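Local coordinates for protein copper-containing nitrite reductase (Thermus scotoductus, PDB 6HBE) that probably reduces nitrite to nitric oxide with electrons from cytochrome c, working as a copper-containing homotrimer, at residues C[38-43]-C[298-303]; C[108-113]-C[248-253]; C[143-146]-C[151-154]; C[173-178]-C[209-214]; C[349-354]-C[358-363]. All blocks are in the same frame, centred on the assembly; numbering follows the deposited sequence.

Contact 1. Residues C[38-43]-C[298-303]; sequences GVYLRG and PGVKEI
In the loop 298-303, I303 meets the ring of Y40 on its CD1 side and V300 on its CD2 side. The CG2 methyl of I303 is 4.0 Å from CD1 of Y40. On the CD2 side CG2 of V300 comes to 4.0 Å from CD2 of Y40 and is almost as near to CE2. Both methyls approach the ring obliquely. The tyrosine runs past I303 in the opposite sense but crosses V300 at about a right angle. I303 also reaches R42, its CD1 lying over one face of the guanidinium, 3.6 Å from NH1 of R42. The contact is off-centre, toward the rim of the group. CG1 of I303 stands opposite its carbonyl carbon (chi1 -68°), which sends CD1 to the arginine while CG2 goes to the tyrosine. Further out, P304 and A307 pack on Y40 and E34 touches it, while I32 lies against both R42 and V300. The backbone of Y40 is hydrogen-bonded to R309 and V311, so strand 39-46 runs between strands 21-36 and 309-311 in one sheet. Just before it, D36 and Q37 bind calcium, and a bound calcium ion lies about 12 Å from the Y40 side chain. Between the two segments the chemistry is van der Waals contact alone: I303 and V300 fit by shape, and the arginine meets the isoleucine with its flat face rather than through its charge.

Contact 2. Residues C[108-113]-C[248-253]; sequences PGVFMY and SWVIEW
The carbonyl oxygen of V110 is gripped twice, by S248 OG within the chain and by Q239 NE2 of the second subunit. The serine hydroxyl donates to it across 2.7 Å from OG to V110 O, with a C=O...OG angle of 136° and OG tilted 16° from the carbonyl plane. To reach it, OG takes the slot between the serine's own backbone N and carbonyl carbon (chi1 69°), and CB of S248 follows to 3.3 Å from V110 O. The valine packs where the serine bonds: V110 CG1 is 3.8 Å from S248 CB. Its other branch, CG2, meets CG2 of V250 at 3.8 Å, methyl against methyl, and Y203 of strand 199-208 packs on both valines. With an alanine in place of S248 the hydroxyl is gone, and the V110 carbonyl would probably have to rely on the glutamine of the neighbouring subunit. Q239 of that subunit also accepts from the backbone N of M112 through its OE1, so both ends of one amide pair with strand 109-114. The two strands run roughly antiparallel, at 148°, yet belong to different sheets. This is the buried seam between successive cupredoxin domains of a copper nitrite reductase, placed at the trimer interface: strand 109-114 ends in the copper ligand H114, the ligand C115 follows it, and H267 of the second subunit packs on M112.

Contact 3. Residues C[143-146]-C[151-154]; sequences RMER and GPDL
The carboxylate of E145 is the flat group here, and the alpha carbon of G151 sits over it: CA of G151 is 3.9 Å from CD of E145, 4.1 Å from OE1 and 4.0 Å from OE2. Such even spacing puts the carbon squarely above one face. P152 follows more loosely, its CD 4.2 Å from OE1 of E145. The glutamate gets there by stretching out, with CG opposite the backbone N (chi1 174°) and the chain extended beyond it, so that the group crosses from the helix to the returning loop. What reaches across is contact without a bond, since the charged oxygens find their partners outside the two segments. OE1 forms a salt bridge with NH1 of R201, on strand 199-208, and OE2 has a long, weak ion pair with NZ of K141. The arginine also touches P152, so one side chain backs both halves of the contact, and its charge is likely to keep the carboxylate ionised. A leucine in place of E145 would probably leave the charge of R201 without its mate here. The side chain of Y199, on the same strand, touches E145 as well. At the start of the helix the backbone N of M144 donates to OE1 of E252. Taken together this is a short surface helix-and-turn connection: after helix 143-148 the chain doubles back through G151 and P152 and enters strand 154-163 of the second cupredoxin sandwich, and L154 begins that strand by backbone pairing with R201.

Contact 4. Residues C[173-178]-C[209-214]; sequences GKALYV and PNLTST
L211 faces the loop 173-178 with both its methyls, and the closer meeting is with the main chain: CD2 of L211 is 3.9 Å from O of G173. Beside it the amide of N210 comes up to the glycine, ND2 of N210 lying 3.8 Å from CA of G173. This is the close-packed half. The amide is held in place from outside the two segments, because its ND2 donates to the carbonyl O of F170, in the preceding helix, and also bonds to the hydroxyl of Y164. V268 of the second subunit packs on N210. G173 is where helix 167-172 ends: a positive phi of 68° and two bonds back into the last turn make a Schellman motif, so N210 and L211 cover the C-terminal end of that helix. The loop 209-212 is itself tied down, the backbone N of N210 and that of L211 each going to one oxygen of the E162 carboxylate. Beyond this point the segments lead to opposite sheets of the second cupredoxin sandwich, 177-180 being an outermost strand of one and 213-217 a strand of the other. L176 and Y177 enter the former through a classic beta bulge opposite A163. The packing slackens toward A175, whose CB is 4.2 Å from CD1 of L211, and V178 stays farther off still. The leucine's CG stands opposite its carbonyl carbon (chi1 -52°), which brings the branch point up to the loop; chi2 of 172° then turns CD1 to A175 and CD2 to G173. K174 points its CB away from the contact and packs on D172 of the third subunit.

Contact 5. Residues C[349-354]-C[358-363]; sequences VTVQMV and FYPKVL
Q352 and Y359 form an antiparallel hydrogen-bonded pair, each giving its N-H to the other's carbonyl. Q352 N to Y359 O is 2.9 Å, with 161° at the hydrogen and the donor tilted out of the carbonyl plane. The return bond, Y359 N to Q352 O, is 2.8 Å and lies in that plane. Neither oxygen stops at one partner. Y359 O also takes a water at 2.7 Å, and the same water donates to T350 O, bridging the strands where direct pairing ends. Q352 O has a second, softer partner in the CA-H of F358, 3.3 Å from CA to O. The peptide bond before P360 is cis; the proline has no N-H to offer, and its CD rests 3.7 Å from T350 O instead. The Q352 side chain lies beside Y359 and points the same way, amide and ring planes 48° apart, and its OE1 accepts from NH1 of R168. K361 has its CB pointing away from the other strand, and its NZ is satisfied by the carbonyls of D312, P313 and G315. On the other face of the sheet M353 CG is 3.7 Å from CE1 of F358, while V351 CG2 packs 3.6 Å from CD2 of L363. These belong to the third, plastocyanin-like copper domain: M353 touches the copper ligand H390, F358 touches the copper ligand M434, and the F358 ring stands edge-to-face with that of Y426. Strand 349-353 runs between 358-359 and the parallel strand 370-375, while helix 167-172 lies against V354 and Y359.

Contact 2 is the fully buried one and contact 3 the surface one, yet the two touch, through E252 of contact 2 at the start of the helix of contact 3. Contacts 1, 4 and 5 are partly buried; 1 and 4 meet where V39 packs on the hydroxyl of Y177. Contacts 2 and 4 reach the same six-stranded sheet and both touch the second subunit, whereas no other chain touches 3 or 5. Hydrogen bonds between the two segments appear in 2, through one side chain, and in 5, through strand backbones; contacts 1, 3 and 4 rely on packing. Contacts 2 to 4 nest within the loop closed by contact 1, and contact 5 follows it.

Contact 1. Residues C[38-43]-C[298-303]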
# COMPACT_ATOMS: atom_id res chain seq x y z
N GLY C 38 -24.94 13.07 -3.56
CA GLY C 38 -24.57 14.27 -2.76
C GLY C 38 -23.04 14.51 -2.58
O GLY C 38 -22.65 15.34 -1.77
N VAL C 39 -22.20 13.77 -3.31
CA VAL C 39 -20.72 13.85 -3.15
C VAL C 39 -20.07 14.19 -4.49
O VAL C 39 -20.16 13.42 -5.45
CB VAL C 39 -20.13 12.53 -2.61
CG1 VAL C 39 -18.60 12.63 -2.47
CG2 VAL C 39 -20.76 12.19 -1.27
N TYR C 40 -19.45 15.37 -4.56
CA TYR C 40 -18.87 15.91 -5.78
C TYR C 40 -17.35 15.98 -5.71
O TYR C 40 -16.82 16.33 -4.68
CB TYR C 40 -19.43 17.30 -6.08
CG TYR C 40 -20.91 17.25 -6.29
CD1 TYR C 40 -21.78 17.29 -5.20
CD2 TYR C 40 -21.45 17.09 -7.56
CE1 TYR C 40 -23.15 17.22 -5.37
CE2 TYR C 40 -22.84 17.02 -7.74
CZ TYR C 40 -23.67 17.09 -6.62
OH TYR C 40 -25.04 17.01 -6.75
N LEU C 41 -16.69 15.66 -6.82
CA LEU C 41 -15.23 15.64 -6.96
C LEU C 41 -14.79 16.61 -8.05
O LEU C 41 -15.20 16.47 -9.21
CB LEU C 41 -14.79 14.21 -7.39
CG LEU C 41 -13.32 13.97 -7.70
CD1 LEU C 41 -12.45 14.22 -6.48
CD2 LEU C 41 -13.08 12.56 -8.22
N ARG C 42 -13.92 17.56 -7.71
CA ARG C 42 -13.31 18.47 -8.70
C ARG C 42 -12.03 17.88 -9.23
O ARG C 42 -11.24 17.34 -8.46
CB ARG C 42 -12.96 19.83 -8.08
CG ARG C 42 -14.15 20.62 -7.56
CD ARG C 42 -13.80 22.10 -7.45
NE ARG C 42 -14.58 22.70 -6.37
CZ ARG C 42 -15.65 23.48 -6.51
NH1 ARG C 42 -16.25 23.92 -5.39
NH2 ARG C 42 -16.14 23.84 -7.70
N GLY C 43 -11.82 18.02 -10.53
CA GLY C 43 -10.60 17.55 -11.17
C GLY C 43 -10.48 17.96 -12.62
O GLY C 43 -10.96 19.01 -13.02
N PRO C 298 -21.62 11.90 -17.13
CA PRO C 298 -21.23 13.29 -17.47
C PRO C 298 -21.25 14.23 -16.26
O PRO C 298 -22.07 14.07 -15.38
CB PRO C 298 -22.29 13.71 -18.49
CG PRO C 298 -22.65 12.42 -19.15
CD PRO C 298 -22.72 11.44 -18.01
N GLY C 299 -20.33 15.20 -16.24
CA GLY C 299 -20.18 16.10 -15.09
C GLY C 299 -21.23 17.18 -14.94
O GLY C 299 -22.10 17.33 -15.80
N VAL C 300 -21.13 17.94 -13.86
CA VAL C 300 -22.02 19.08 -13.62
C VAL C 300 -21.29 20.42 -13.77
O VAL C 300 -20.07 20.46 -13.81
CB VAL C 300 -22.67 19.00 -12.22
CG1 VAL C 300 -23.55 17.76 -12.11
CG2 VAL C 300 -21.63 19.02 -11.10
N LYS C 301 -22.04 21.52 -13.80
CA LYS C 301 -21.44 22.86 -13.90
C LYS C 301 -21.40 23.61 -12.59
O LYS C 301 -20.46 24.36 -12.34
CB LYS C 301 -22.17 23.67 -14.96
CG LYS C 301 -22.11 23.02 -16.33
CD LYS C 301 -20.89 23.45 -17.16
CE LYS C 301 -19.55 22.99 -16.63
NZ LYS C 301 -18.51 23.04 -17.70
N GLU C 302 -22.42 23.41 -11.78
CA GLU C 302 -22.47 23.95 -10.43
C GLU C 302 -22.67 22.81 -9.46
O GLU C 302 -23.20 21.74 -9.81
CB GLU C 302 -23.64 24.94 -10.28
CG GLU C 302 -23.79 25.95 -11.41
CD GLU C 302 -24.58 27.18 -11.01
OE1 GLU C 302 -25.82 27.20 -11.16
OE2 GLU C 302 -23.95 28.14 -10.52
N ILE C 303 -22.25 23.04 -8.23
CA ILE C 303 -22.51 22.11 -7.14
C ILE C 303 -23.77 22.62 -6.45
O ILE C 303 -23.84 23.79 -6.08
CB ILE C 303 -21.30 22.03 -6.18
CG1 ILE C 303 -20.13 21.36 -6.93
CG2 ILE C 303 -21.67 21.26 -4.92
CD1 ILE C 303 -18.79 21.49 -6.26

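Contact 2. Residues C[108-113]-C[248-253]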
# COMPACT_ATOMS: atom_id res chain seq x y z
N PRO C 108 -2.88 -6.28 -30.23
CA PRO C 108 -4.23 -6.45 -29.68
C PRO C 108 -4.25 -6.35 -28.15
O PRO C 108 -3.27 -6.74 -27.50
CB PRO C 108 -4.64 -7.84 -30.16
CG PRO C 108 -3.39 -8.56 -30.39
CD PRO C 108 -2.35 -7.55 -30.77
N GLY C 109 -5.35 -5.83 -27.59
CA GLY C 109 -5.58 -5.81 -26.14
C GLY C 109 -6.35 -4.63 -25.58
O GLY C 109 -7.05 -3.93 -26.32
N VAL C 110 -6.20 -4.41 -24.26
CA VAL C 110 -6.90 -3.35 -23.52
C VAL C 110 -5.84 -2.40 -22.98
O VAL C 110 -4.99 -2.81 -22.15
CB VAL C 110 -7.74 -3.96 -22.37
CG1 VAL C 110 -8.40 -2.85 -21.53
CG2 VAL C 110 -8.81 -4.90 -22.92
N PHE C 111 -5.89 -1.14 -23.44
CA PHE C 111 -4.84 -0.14 -23.19
C PHE C 111 -5.37 1.09 -22.46
O PHE C 111 -6.47 1.58 -22.75
CB PHE C 111 -4.19 0.28 -24.50
CG PHE C 111 -3.52 -0.86 -25.22
CD1 PHE C 111 -2.25 -1.29 -24.84
CD2 PHE C 111 -4.18 -1.52 -26.23
CE1 PHE C 111 -1.64 -2.36 -25.46
CE2 PHE C 111 -3.59 -2.62 -26.87
CZ PHE C 111 -2.32 -3.04 -26.49
N MET C 112 -4.57 1.62 -21.55
CA MET C 112 -4.86 2.92 -20.91
C MET C 112 -4.49 4.09 -21.84
O MET C 112 -3.51 4.01 -22.60
CB MET C 112 -4.05 3.06 -19.61
CG MET C 112 -4.43 4.21 -18.65
SD MET C 112 -3.48 4.04 -17.10
CE MET C 112 -3.84 5.55 -16.23
N TYR C 113 -5.24 5.20 -21.72
CA TYR C 113 -4.76 6.51 -22.19
C TYR C 113 -4.96 7.48 -21.03
O TYR C 113 -5.79 7.22 -20.16
CB TYR C 113 -5.46 6.97 -23.51
CG TYR C 113 -6.92 7.40 -23.39
CD1 TYR C 113 -7.25 8.67 -22.88
CD2 TYR C 113 -7.96 6.57 -23.80
CE1 TYR C 113 -8.56 9.08 -22.77
CE2 TYR C 113 -9.29 6.98 -23.68
CZ TYR C 113 -9.58 8.23 -23.16
OH TYR C 113 -10.87 8.70 -22.99
N SER C 248 -4.15 -4.74 -17.40
CA SER C 248 -5.48 -5.05 -17.95
C SER C 248 -5.63 -6.54 -18.23
O SER C 248 -4.63 -7.26 -18.28
CB SER C 248 -5.71 -4.30 -19.27
OG SER C 248 -4.85 -4.83 -20.32
N TRP C 249 -6.89 -6.97 -18.38
CA TRP C 249 -7.26 -8.34 -18.72
C TRP C 249 -8.46 -8.35 -19.67
O TRP C 249 -9.31 -7.47 -19.58
CB TRP C 249 -7.66 -9.14 -17.46
CG TRP C 249 -6.55 -9.44 -16.49
CD1 TRP C 249 -6.18 -8.66 -15.40
CD2 TRP C 249 -5.69 -10.57 -16.48
NE1 TRP C 249 -5.14 -9.25 -14.74
CE2 TRP C 249 -4.81 -10.43 -15.37
CE3 TRP C 249 -5.58 -11.73 -17.28
CZ2 TRP C 249 -3.84 -11.40 -15.03
CZ3 TRP C 249 -4.59 -12.69 -16.96
CH2 TRP C 249 -3.72 -12.50 -15.86
N VAL C 250 -8.52 -9.35 -20.57
CA VAL C 250 -9.81 -9.83 -21.14
C VAL C 250 -10.18 -11.17 -20.47
O VAL C 250 -9.33 -12.03 -20.29
CB VAL C 250 -9.75 -9.96 -22.68
CG1 VAL C 250 -11.00 -10.61 -23.24
CG2 VAL C 250 -9.60 -8.58 -23.30
N ILE C 251 -11.44 -11.30 -20.04
CA ILE C 251 -11.92 -12.48 -19.31
C ILE C 251 -13.15 -13.05 -20.07
O ILE C 251 -14.05 -12.29 -20.43
CB ILE C 251 -12.30 -12.07 -17.87
CG1 ILE C 251 -11.04 -11.63 -17.09
CG2 ILE C 251 -13.05 -13.17 -17.13
CD1 ILE C 251 -11.37 -10.74 -15.89
N GLU C 252 -13.17 -14.36 -20.31
CA GLU C 252 -14.32 -15.08 -20.85
C GLU C 252 -14.90 -16.01 -19.77
O GLU C 252 -14.15 -16.78 -19.16
CB GLU C 252 -13.87 -15.91 -22.07
CG GLU C 252 -13.39 -15.08 -23.24
CD GLU C 252 -12.99 -15.95 -24.44
OE1 GLU C 252 -12.13 -16.82 -24.30
OE2 GLU C 252 -13.57 -15.76 -25.52
N TRP C 253 -16.21 -15.92 -19.52
CA TRP C 253 -16.88 -16.70 -18.50
C TRP C 253 -18.34 -16.89 -18.92
O TRP C 253 -18.98 -15.95 -19.40
CB TRP C 253 -16.80 -15.94 -17.12
CG TRP C 253 -17.58 -16.54 -15.95
CD1 TRP C 253 -17.35 -17.75 -15.34
CD2 TRP C 253 -18.64 -15.92 -15.21
NE1 TRP C 253 -18.25 -17.94 -14.31
CE2 TRP C 253 -19.05 -16.83 -14.22
CE3 TRP C 253 -19.34 -14.72 -15.35
CZ2 TRP C 253 -20.09 -16.55 -13.32
CZ3 TRP C 253 -20.36 -14.44 -14.45
CH2 TRP C 253 -20.74 -15.36 -13.46

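Contact 3. Residues C[143-146]-C[151-154]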
# COMPACT_ATOMS: atom_id res chain seq x y z
N ARG C 143 -10.43 -17.83 -27.20
CA ARG C 143 -10.71 -19.26 -27.18
C ARG C 143 -12.20 -19.65 -27.04
O ARG C 143 -12.66 -20.56 -27.77
CB ARG C 143 -9.85 -19.94 -26.12
CG ARG C 143 -10.09 -21.42 -25.94
CD ARG C 143 -8.96 -22.07 -25.16
NE ARG C 143 -9.42 -23.26 -24.49
CZ ARG C 143 -8.68 -23.98 -23.66
NH1 ARG C 143 -7.42 -23.66 -23.42
NH2 ARG C 143 -9.23 -25.04 -23.06
N MET C 144 -12.95 -19.00 -26.15
CA MET C 144 -14.37 -19.32 -25.96
C MET C 144 -15.22 -18.93 -27.19
O MET C 144 -16.20 -19.60 -27.50
CB MET C 144 -14.97 -18.70 -24.68
CG MET C 144 -16.35 -19.26 -24.30
SD MET C 144 -16.99 -18.62 -22.71
CE MET C 144 -15.99 -19.58 -21.56
N GLU C 145 -14.88 -17.83 -27.86
CA GLU C 145 -15.55 -17.50 -29.14
C GLU C 145 -15.28 -18.58 -30.19
O GLU C 145 -16.21 -19.05 -30.84
CB GLU C 145 -15.13 -16.13 -29.67
CG GLU C 145 -15.69 -15.82 -31.07
CD GLU C 145 -15.75 -14.33 -31.43
OE1 GLU C 145 -15.37 -13.44 -30.62
OE2 GLU C 145 -16.21 -14.03 -32.55
N ARG C 146 -14.04 -18.99 -30.33
CA ARG C 146 -13.68 -20.04 -31.29
C ARG C 146 -14.47 -21.31 -30.98
O ARG C 146 -15.18 -21.82 -31.85
CB ARG C 146 -12.17 -20.31 -31.30
CG ARG C 146 -11.75 -21.41 -32.28
CD ARG C 146 -10.24 -21.63 -32.40
NE ARG C 146 -9.63 -22.14 -31.17
CZ ARG C 146 -8.86 -21.46 -30.31
NH1 ARG C 146 -8.55 -20.18 -30.48
NH2 ARG C 146 -8.38 -22.09 -29.24
N GLY C 151 -19.95 -14.96 -31.06
CA GLY C 151 -19.44 -13.90 -30.21
C GLY C 151 -20.20 -13.80 -28.90
O GLY C 151 -21.18 -14.52 -28.69
N PRO C 152 -19.74 -12.92 -28.00
CA PRO C 152 -20.34 -12.83 -26.68
C PRO C 152 -21.81 -12.47 -26.73
O PRO C 152 -22.20 -11.70 -27.60
CB PRO C 152 -19.57 -11.69 -26.01
CG PRO C 152 -18.26 -11.62 -26.72
CD PRO C 152 -18.52 -12.09 -28.13
N ASP C 153 -22.59 -12.98 -25.79
CA ASP C 153 -23.94 -12.50 -25.58
C ASP C 153 -23.98 -11.09 -24.98
O ASP C 153 -24.88 -10.34 -25.28
CB ASP C 153 -24.72 -13.49 -24.70
CG ASP C 153 -24.86 -14.87 -25.36
OD1 ASP C 153 -25.37 -14.93 -26.49
OD2 ASP C 153 -24.41 -15.88 -24.79
N LEU C 154 -23.01 -10.73 -24.14
CA LEU C 154 -22.86 -9.35 -23.67
C LEU C 154 -21.36 -9.05 -23.39
O LEU C 154 -20.66 -9.88 -22.80
CB LEU C 154 -23.69 -9.12 -22.40
CG LEU C 154 -23.79 -7.72 -21.80
CD1 LEU C 154 -24.41 -6.66 -22.72
CD2 LEU C 154 -24.58 -7.82 -20.52

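Contact 4. Residues C[173-178]-C[209-214]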
# COMPACT_ATOMS: atom_id res chain seq x y z
N GLY C 173 -0.65 6.98 -0.69
CA GLY C 173 -1.49 5.87 -1.18
C GLY C 173 -2.81 5.70 -0.45
O GLY C 173 -3.35 4.59 -0.36
N LYS C 174 -3.32 6.79 0.13
CA LYS C 174 -4.54 6.76 0.91
C LYS C 174 -5.75 7.27 0.05
O LYS C 174 -6.09 8.45 0.08
CB LYS C 174 -4.36 7.61 2.18
CG LYS C 174 -5.54 7.55 3.14
CD LYS C 174 -5.46 8.58 4.27
CE LYS C 174 -6.72 8.53 5.12
NZ LYS C 174 -6.88 9.65 6.11
N ALA C 175 -6.38 6.38 -0.71
CA ALA C 175 -7.54 6.76 -1.56
C ALA C 175 -8.79 7.01 -0.74
O ALA C 175 -9.11 6.21 0.17
CB ALA C 175 -7.84 5.66 -2.57
N LEU C 176 -9.54 8.09 -1.05
CA LEU C 176 -10.84 8.30 -0.39
C LEU C 176 -11.91 7.35 -0.97
O LEU C 176 -12.64 6.69 -0.21
CB LEU C 176 -11.28 9.77 -0.49
CG LEU C 176 -12.62 10.16 0.11
CD1 LEU C 176 -12.67 9.95 1.60
CD2 LEU C 176 -12.92 11.63 -0.24
N TYR C 177 -11.98 7.25 -2.31
CA TYR C 177 -12.96 6.37 -2.94
C TYR C 177 -12.24 5.53 -3.98
O TYR C 177 -11.22 5.97 -4.53
CB TYR C 177 -14.13 7.15 -3.56
CG TYR C 177 -14.89 8.02 -2.58
CD1 TYR C 177 -15.46 7.49 -1.44
CD2 TYR C 177 -15.03 9.40 -2.80
CE1 TYR C 177 -16.12 8.30 -0.49
CE2 TYR C 177 -15.70 10.22 -1.87
CZ TYR C 177 -16.27 9.66 -0.74
OH TYR C 177 -16.95 10.51 0.16
N VAL C 178 -12.77 4.33 -4.18
CA VAL C 178 -12.32 3.44 -5.27
C VAL C 178 -13.56 2.90 -5.98
O VAL C 178 -14.51 2.49 -5.31
CB VAL C 178 -11.42 2.31 -4.76
CG1 VAL C 178 -10.80 1.55 -5.94
CG2 VAL C 178 -10.30 2.86 -3.88
N PRO C 209 -4.43 5.33 -9.62
CA PRO C 209 -3.03 5.24 -10.00
C PRO C 209 -2.05 4.61 -9.01
O PRO C 209 -0.86 4.42 -9.39
CB PRO C 209 -2.64 6.73 -10.23
CG PRO C 209 -3.92 7.44 -10.34
CD PRO C 209 -4.79 6.74 -9.35
N ASN C 210 -2.48 4.29 -7.78
CA ASN C 210 -1.59 3.67 -6.76
C ASN C 210 -1.83 2.20 -6.38
O ASN C 210 -0.89 1.50 -6.06
CB ASN C 210 -1.69 4.48 -5.45
CG ASN C 210 -0.90 5.77 -5.49
OD1 ASN C 210 0.18 5.84 -6.07
ND2 ASN C 210 -1.42 6.79 -4.84
N LEU C 211 -3.09 1.74 -6.41
CA LEU C 211 -3.46 0.47 -5.74
C LEU C 211 -3.65 -0.70 -6.72
O LEU C 211 -4.03 -0.50 -7.88
CB LEU C 211 -4.68 0.64 -4.87
CG LEU C 211 -4.57 1.81 -3.89
CD1 LEU C 211 -5.87 2.05 -3.21
CD2 LEU C 211 -3.40 1.64 -2.89
N THR C 212 -3.36 -1.90 -6.23
CA THR C 212 -3.50 -3.13 -7.04
C THR C 212 -4.94 -3.64 -6.85
O THR C 212 -5.58 -3.33 -5.83
CB THR C 212 -2.42 -4.14 -6.57
OG1 THR C 212 -1.12 -3.62 -6.91
CG2 THR C 212 -2.60 -5.56 -7.15
N SER C 213 -5.42 -4.40 -7.82
CA SER C 213 -6.78 -4.98 -7.85
C SER C 213 -6.70 -6.48 -8.04
O SER C 213 -5.78 -6.97 -8.71
CB SER C 213 -7.59 -4.37 -9.00
OG SER C 213 -8.95 -4.83 -9.03
N THR C 214 -7.65 -7.21 -7.46
CA THR C 214 -7.84 -8.64 -7.72
C THR C 214 -9.31 -8.84 -8.07
O THR C 214 -10.16 -9.03 -7.18
CB THR C 214 -7.38 -9.57 -6.55
OG1 THR C 214 -7.84 -9.06 -5.29
CG2 THR C 214 -5.84 -9.65 -6.51

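Contact 5. Residues C[349-354]-C[358-363]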
# COMPACT_ATOMS: atom_id res chain seq x y z
N VAL C 349 5.46 26.41 12.12
CA VAL C 349 4.29 25.62 11.73
C VAL C 349 4.46 25.34 10.23
O VAL C 349 4.65 26.25 9.43
CB VAL C 349 2.99 26.38 12.07
CG1 VAL C 349 1.76 25.62 11.60
CG2 VAL C 349 2.91 26.63 13.58
N THR C 350 4.45 24.05 9.86
CA THR C 350 4.74 23.64 8.48
C THR C 350 3.51 23.68 7.55
O THR C 350 2.45 23.14 7.88
CB THR C 350 5.36 22.23 8.47
OG1 THR C 350 6.57 22.22 9.24
CG2 THR C 350 5.72 21.79 7.07
N VAL C 351 3.68 24.28 6.37
CA VAL C 351 2.75 24.06 5.27
C VAL C 351 3.51 23.39 4.13
O VAL C 351 4.47 23.96 3.61
CB VAL C 351 2.07 25.36 4.79
CG1 VAL C 351 1.16 25.09 3.58
CG2 VAL C 351 1.26 25.95 5.93
N GLN C 352 3.09 22.17 3.77
CA GLN C 352 3.72 21.45 2.66
C GLN C 352 3.07 21.77 1.33
O GLN C 352 1.85 21.83 1.24
CB GLN C 352 3.60 19.93 2.88
CG GLN C 352 4.25 19.41 4.13
CD GLN C 352 4.19 17.88 4.24
OE1 GLN C 352 3.25 17.26 3.75
NE2 GLN C 352 5.18 17.29 4.86
N MET C 353 3.90 21.95 0.30
CA MET C 353 3.45 21.83 -1.08
C MET C 353 3.71 20.37 -1.47
O MET C 353 4.83 19.91 -1.38
CB MET C 353 4.24 22.76 -2.01
CG MET C 353 4.10 24.25 -1.67
SD MET C 353 5.71 25.06 -1.67
CE MET C 353 5.19 26.79 -1.87
N VAL C 354 2.66 19.64 -1.86
CA VAL C 354 2.76 18.19 -2.10
C VAL C 354 1.63 17.71 -3.02
O VAL C 354 0.46 17.99 -2.77
CB VAL C 354 2.84 17.40 -0.75
CG1 VAL C 354 1.68 17.70 0.19
CG2 VAL C 354 2.96 15.88 -0.97
N PHE C 358 -1.66 22.21 -1.22
CA PHE C 358 -1.12 22.73 0.03
C PHE C 358 -1.70 21.92 1.20
O PHE C 358 -2.90 21.73 1.26
CB PHE C 358 -1.44 24.23 0.24
CG PHE C 358 -0.86 25.13 -0.82
CD1 PHE C 358 0.49 25.45 -0.82
CD2 PHE C 358 -1.67 25.65 -1.85
CE1 PHE C 358 1.02 26.29 -1.80
CE2 PHE C 358 -1.15 26.49 -2.82
CZ PHE C 358 0.20 26.80 -2.80
N TYR C 359 -0.83 21.49 2.13
CA TYR C 359 -1.23 20.66 3.28
C TYR C 359 -0.67 21.19 4.59
O TYR C 359 0.53 21.22 4.76
CB TYR C 359 -0.77 19.20 3.09
CG TYR C 359 -1.27 18.26 4.16
CD1 TYR C 359 -2.60 17.86 4.19
CD2 TYR C 359 -0.43 17.82 5.16
CE1 TYR C 359 -3.07 17.01 5.19
CE2 TYR C 359 -0.89 16.98 6.17
CZ TYR C 359 -2.21 16.57 6.16
OH TYR C 359 -2.66 15.73 7.16
N PRO C 360 -1.51 21.59 5.54
CA PRO C 360 -2.98 21.55 5.49
C PRO C 360 -3.60 22.60 4.55
O PRO C 360 -2.94 23.62 4.25
CB PRO C 360 -3.37 21.82 6.96
CG PRO C 360 -2.25 22.67 7.48
CD PRO C 360 -1.00 22.26 6.75
N LYS C 361 -4.79 22.32 4.02
CA LYS C 361 -5.50 23.25 3.13
C LYS C 361 -5.87 24.60 3.81
O LYS C 361 -5.78 25.67 3.17
CB LYS C 361 -6.78 22.62 2.56
CG LYS C 361 -6.53 21.46 1.58
CD LYS C 361 -7.83 20.74 1.20
CE LYS C 361 -7.63 19.55 0.24
NZ LYS C 361 -6.86 19.91 -1.00
N VAL C 362 -6.28 24.52 5.07
CA VAL C 362 -6.67 25.69 5.88
C VAL C 362 -5.91 25.64 7.20
O VAL C 362 -6.00 24.66 7.95
CB VAL C 362 -8.18 25.69 6.19
CG1 VAL C 362 -8.59 26.95 6.97
CG2 VAL C 362 -9.00 25.54 4.94
N LEU C 363 -5.19 26.72 7.51
CA LEU C 363 -4.37 26.82 8.72
C LEU C 363 -4.81 28.07 9.51
O LEU C 363 -4.91 29.17 8.92
CB LEU C 363 -2.90 26.91 8.32
CG LEU C 363 -1.84 27.00 9.41
CD1 LEU C 363 -1.76 25.74 10.27
CD2 LEU C 363 -0.49 27.29 8.79
O HOH W 1 2.02 20.34 6.86